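Local coordinates for phosphate-binding protein (Unidentified prokaryotic organism, PDB 3W9V) that binds phosphate, as a secreted phosphate-transport protein of the PstS family, at residues A[136-141]-A[205-210]. The protein carries 1 engineered substitution. Residues are numbered along the deposited sequence; the frame is centred on the assembly and turned at random.
Sequences QVVYRA and EGRITY. With PO4 (phosphate ion), chain C.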
ATOM      1  N   GLN A 136     -10.343 -12.058 -17.701  1.00 10.65           N
ATOM      2  CA  GLN A 136      -8.906 -12.302 -17.700  1.00 10.36           C
ATOM      3  C   GLN A 136      -8.245 -11.483 -16.599  1.00  9.63           C
ATOM      4  O   GLN A 136      -8.305 -10.258 -16.608  1.00 10.09           O
ATOM      5  CB  GLN A 136      -8.300 -11.970 -19.064  1.00 11.14           C
ATOM      6  CG  GLN A 136      -6.828 -12.324 -19.195  1.00 14.86           C
ATOM      7  CD  GLN A 136      -6.279 -12.065 -20.588  1.00 16.54           C
ATOM      8  OE1 GLN A 136      -6.602 -11.060 -21.223  1.00 20.63           O
ATOM      9  NE2 GLN A 136      -5.441 -12.977 -21.071  1.00 22.22           N
ATOM     10  N   VAL A 137      -7.622 -12.164 -15.646  1.00  8.38           N
ATOM     11  CA  VAL A 137      -6.990 -11.490 -14.520  1.00  8.59           C
ATOM     12  C   VAL A 137      -5.599 -10.979 -14.888  1.00  7.65           C
ATOM     13  O   VAL A 137      -4.795 -11.707 -15.476  1.00  9.70           O
ATOM     14  CB  VAL A 137      -6.908 -12.433 -13.294  1.00  8.71           C
ATOM     15  CG1 VAL A 137      -6.009 -11.852 -12.217  1.00  9.61           C
ATOM     16  CG2 VAL A 137      -8.303 -12.704 -12.744  1.00  9.70           C
ATOM     17  N   VAL A 138      -5.332  -9.719 -14.554  1.00  8.12           N
ATOM     18  CA  VAL A 138      -3.996  -9.150 -14.654  1.00  7.59           C
ATOM     19  C   VAL A 138      -3.471  -8.990 -13.235  1.00  6.77           C
ATOM     20  O   VAL A 138      -4.201  -8.545 -12.347  1.00  8.48           O
ATOM     21  CB  VAL A 138      -4.010  -7.781 -15.363  1.00  8.27           C
ATOM     22  CG1 VAL A 138      -2.589  -7.288 -15.595  1.00  8.72           C
ATOM     23  CG2 VAL A 138      -4.769  -7.871 -16.681  1.00  9.53           C
ATOM     24  N   TYR A 139      -2.220  -9.367 -13.010  1.00  6.77           N
ATOM     25  CA  TYR A 139      -1.646  -9.295 -11.673  1.00  6.47           C
ATOM     26  C   TYR A 139      -0.204  -8.791 -11.742  1.00  6.86           C
ATOM     27  O   TYR A 139       0.400  -8.724 -12.822  1.00  7.25           O
ATOM     28  CB  TYR A 139      -1.726 -10.663 -10.966  1.00  7.28           C
ATOM     29  CG  TYR A 139      -0.929 -11.743 -11.662  1.00  7.29           C
ATOM     30  CD1 TYR A 139       0.377 -12.014 -11.282  1.00  7.84           C
ATOM     31  CD2 TYR A 139      -1.475 -12.479 -12.714  1.00  7.58           C
ATOM     32  CE1 TYR A 139       1.123 -12.985 -11.921  1.00  7.73           C
ATOM     33  CE2 TYR A 139      -0.727 -13.455 -13.367  1.00  8.58           C
ATOM     34  CZ  TYR A 139       0.575 -13.698 -12.961  1.00  7.13           C
ATOM     35  OH  TYR A 139       1.353 -14.659 -13.583  1.00  8.25           O
ATOM     36  N   ARG A 140       0.347  -8.432 -10.589  1.00  6.49           N
ATOM     37  CA  ARG A 140       1.722  -7.943 -10.532  1.00  6.88           C
ATOM     38  C   ARG A 140       2.714  -9.100 -10.558  1.00  6.71           C
ATOM     39  O   ARG A 140       2.637 -10.014  -9.736  1.00  6.83           O
ATOM     40  CB  ARG A 140       1.936  -7.094  -9.282  1.00  6.76           C
ATOM     41  CG  ARG A 140       1.208  -5.764  -9.343  1.00  6.83           C
ATOM     42  CD  ARG A 140       1.941  -4.740 -10.216  1.00  7.01           C
ATOM     43  NE  ARG A 140       3.186  -4.334  -9.579  1.00  7.03           N
ATOM     44  CZ  ARG A 140       3.273  -3.458  -8.581  1.00  6.52           C
ATOM     45  NH1 ARG A 140       2.201  -2.822  -8.120  1.00  6.22           N
ATOM     46  NH2 ARG A 140       4.461  -3.217  -8.052  1.00  6.69           N
ATOM     47  N   ALA A 141       3.646  -9.043 -11.505  1.00  6.74           N
ATOM     48  CA  ALA A 141       4.651 -10.079 -11.670  1.00  7.31           C
ATOM     49  C   ALA A 141       5.607 -10.127 -10.493  1.00  7.08           C
ATOM     50  O   ALA A 141       6.056 -11.198 -10.097  1.00  8.00           O
ATOM     51  CB  ALA A 141       5.434  -9.832 -12.954  1.00  9.78           C
ATOM     52  N   GLU A 205     -11.704  -7.376 -24.865  1.00 14.77           N
ATOM     53  CA  GLU A 205     -12.152  -6.899 -23.563  1.00 14.90           C
ATOM     54  C   GLU A 205     -12.270  -8.054 -22.582  1.00 12.24           C
ATOM     55  O   GLU A 205     -12.364  -9.216 -22.980  1.00 16.18           O
ATOM     56  CB  GLU A 205     -13.517  -6.220 -23.671  1.00 15.21           C
ATOM     57  CG  GLU A 205     -13.522  -4.873 -24.360  1.00 19.66           C
ATOM     58  CD  GLU A 205     -14.850  -4.162 -24.203  1.00 24.46           C
ATOM     59  OE1 GLU A 205     -15.791  -4.773 -23.645  1.00 18.83           O
ATOM     60  OE2 GLU A 205     -14.953  -2.993 -24.633  1.00 29.10           O
ATOM     61  N   GLY A 206     -12.269  -7.724 -21.295  1.00 11.75           N
ATOM     62  CA  GLY A 206     -12.517  -8.710 -20.265  1.00 12.26           C
ATOM     63  C   GLY A 206     -11.554  -8.672 -19.099  1.00 10.47           C
ATOM     64  O   GLY A 206     -11.779  -9.355 -18.102  1.00 10.74           O
ATOM     65  N   ARG A 207     -10.494  -7.875 -19.211  1.00  9.97           N
ATOM     66  CA  ARG A 207      -9.479  -7.842 -18.166  1.00  9.61           C
ATOM     67  C   ARG A 207      -9.944  -7.145 -16.893  1.00  8.91           C
ATOM     68  O   ARG A 207     -10.759  -6.219 -16.931  1.00  9.95           O
ATOM     69  CB  ARG A 207      -8.172  -7.229 -18.683  1.00  9.97           C
ATOM     70  CG  ARG A 207      -7.415  -8.182 -19.585  1.00 10.85           C
ATOM     71  CD  ARG A 207      -6.178  -7.563 -20.208  1.00 11.80           C
ATOM     72  NE  ARG A 207      -5.454  -8.574 -20.976  1.00 12.38           N
ATOM     73  CZ  ARG A 207      -4.284  -8.382 -21.574  1.00 12.40           C
ATOM     74  NH1 ARG A 207      -3.679  -7.207 -21.503  1.00 12.66           N
ATOM     75  NH2 ARG A 207      -3.714  -9.381 -22.240  1.00 12.64           N
ATOM     76  N   ILE A 208      -9.399  -7.607 -15.770  1.00  9.10           N
ATOM     77  CA  ILE A 208      -9.705  -7.070 -14.452  1.00  7.93           C
ATOM     78  C   ILE A 208      -8.439  -7.176 -13.602  1.00  7.75           C
ATOM     79  O   ILE A 208      -7.607  -8.057 -13.830  1.00  8.48           O
ATOM     80  CB  ILE A 208     -10.891  -7.835 -13.799  1.00  8.47           C
ATOM     81  CG1 ILE A 208     -11.357  -7.155 -12.509  1.00  8.92           C
ATOM     82  CG2 ILE A 208     -10.532  -9.296 -13.540  1.00 10.31           C
ATOM     83  CD1 ILE A 208     -12.740  -7.598 -12.067  1.00  9.86           C
ATOM     84  N   THR A 209      -8.277  -6.273 -12.640  1.00  7.87           N
ATOM     85  CA  THR A 209      -7.109  -6.304 -11.771  1.00  7.32           C
ATOM     86  C   THR A 209      -7.398  -5.644 -10.422  1.00  6.38           C
ATOM     87  O   THR A 209      -8.524  -5.213 -10.153  1.00  8.04           O
ATOM     88  CB  THR A 209      -5.886  -5.642 -12.458  1.00  7.51           C
ATOM     89  OG1 THR A 209      -4.685  -5.965 -11.748  1.00  8.22           O
ATOM     90  CG2 THR A 209      -6.038  -4.128 -12.519  1.00  9.20           C
ATOM     91  N   TYR A 210      -6.369  -5.599  -9.576  1.00  6.87           N
ATOM     92  CA  TYR A 210      -6.384  -4.890  -8.301  1.00  7.07           C
ATOM     93  C   TYR A 210      -5.345  -3.767  -8.420  1.00  7.13           C
ATOM     94  O   TYR A 210      -4.319  -3.935  -9.091  1.00  7.08           O
ATOM     95  CB  TYR A 210      -6.070  -5.856  -7.142  1.00  7.20           C
ATOM     96  CG  TYR A 210      -4.753  -6.583  -7.295  1.00  6.32           C
ATOM     97  CD1 TYR A 210      -3.601  -6.104  -6.681  1.00  6.76           C
ATOM     98  CD2 TYR A 210      -4.654  -7.742  -8.060  1.00  6.85           C
ATOM     99  CE1 TYR A 210      -2.385  -6.757  -6.823  1.00  6.92           C
ATOM    100  CE2 TYR A 210      -3.443  -8.402  -8.212  1.00  6.75           C
ATOM    101  CZ  TYR A 210      -2.312  -7.910  -7.589  1.00  6.31           C
ATOM    102  OH  TYR A 210      -1.115  -8.574  -7.759  1.00  7.03           O
TER
HETATM  103  P   PO4 C 401       3.836  -1.592  -4.980  1.00  5.25           P
HETATM  104  O1  PO4 C 401       4.515  -1.114  -6.253  1.00  5.33           O
HETATM  105  O2  PO4 C 401       2.639  -2.477  -5.300  1.00  5.56           O
HETATM  106  O3  PO4 C 401       4.820  -2.339  -4.087  1.00  5.51           O
HETATM  107  O4  PO4 C 401       3.346  -0.343  -4.257  1.00  5.95           O
HETATM  108  O   HOH W   1      -4.089 -12.011 -23.645  1.00 25.82           O
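Q136 and R207 are bridge partners in neighbouring parallel strands, their side chains alongside one another and pointing the same way. With CG anti to the backbone N (chi1 -174°) and the chain extended beyond it, Q136 brings OE1 to R207 NE at 2.7 Å. The bond is straight at the hydrogen and lies in the guanidinium plane, yet the donor stands above the amide plane. Q136 NE2 gives to G184 O and, with R207 NH2, to a shared water, while R207 NH1 reaches A197 O. Glutamine suits the place because its amide is acceptor and donor at once. An alanine in place of R207 would probably leave Q136 OE1 without this donor and A197 O without its bond from the guanidinium. Backbone bonds bind the strands: Q136 N to G206 O, which also accepts from W123 NE1, I208 N to Q136 O, and V138 N to I208 O at 2.9 Å. G206, at phi 134°, adopts a backbone that would press a side chain against the preceding carbonyl. V137 and I208, beta-branched and at home in strands, meet through their CG2 methyls (4.1 Å) on the face opposite R207 and Q136. Further on, T209 OG1 gives its proton to V138 O (2.7 Å), and Y210 OH accepts the N-H of R140 (3.2 Å, N to OH) while also bonding T147 OG1. R140, its chain bent, reaches phosphate with NH1 to O2 (2.9 Å) and NH2 to O1 (2.8 Å); a salt bridge from NH2 to E142 OE2 probably offsets part of its charge. Central strand 136-140 thus delivers an arginine to the phosphate site of the periplasmic-binding-protein fold.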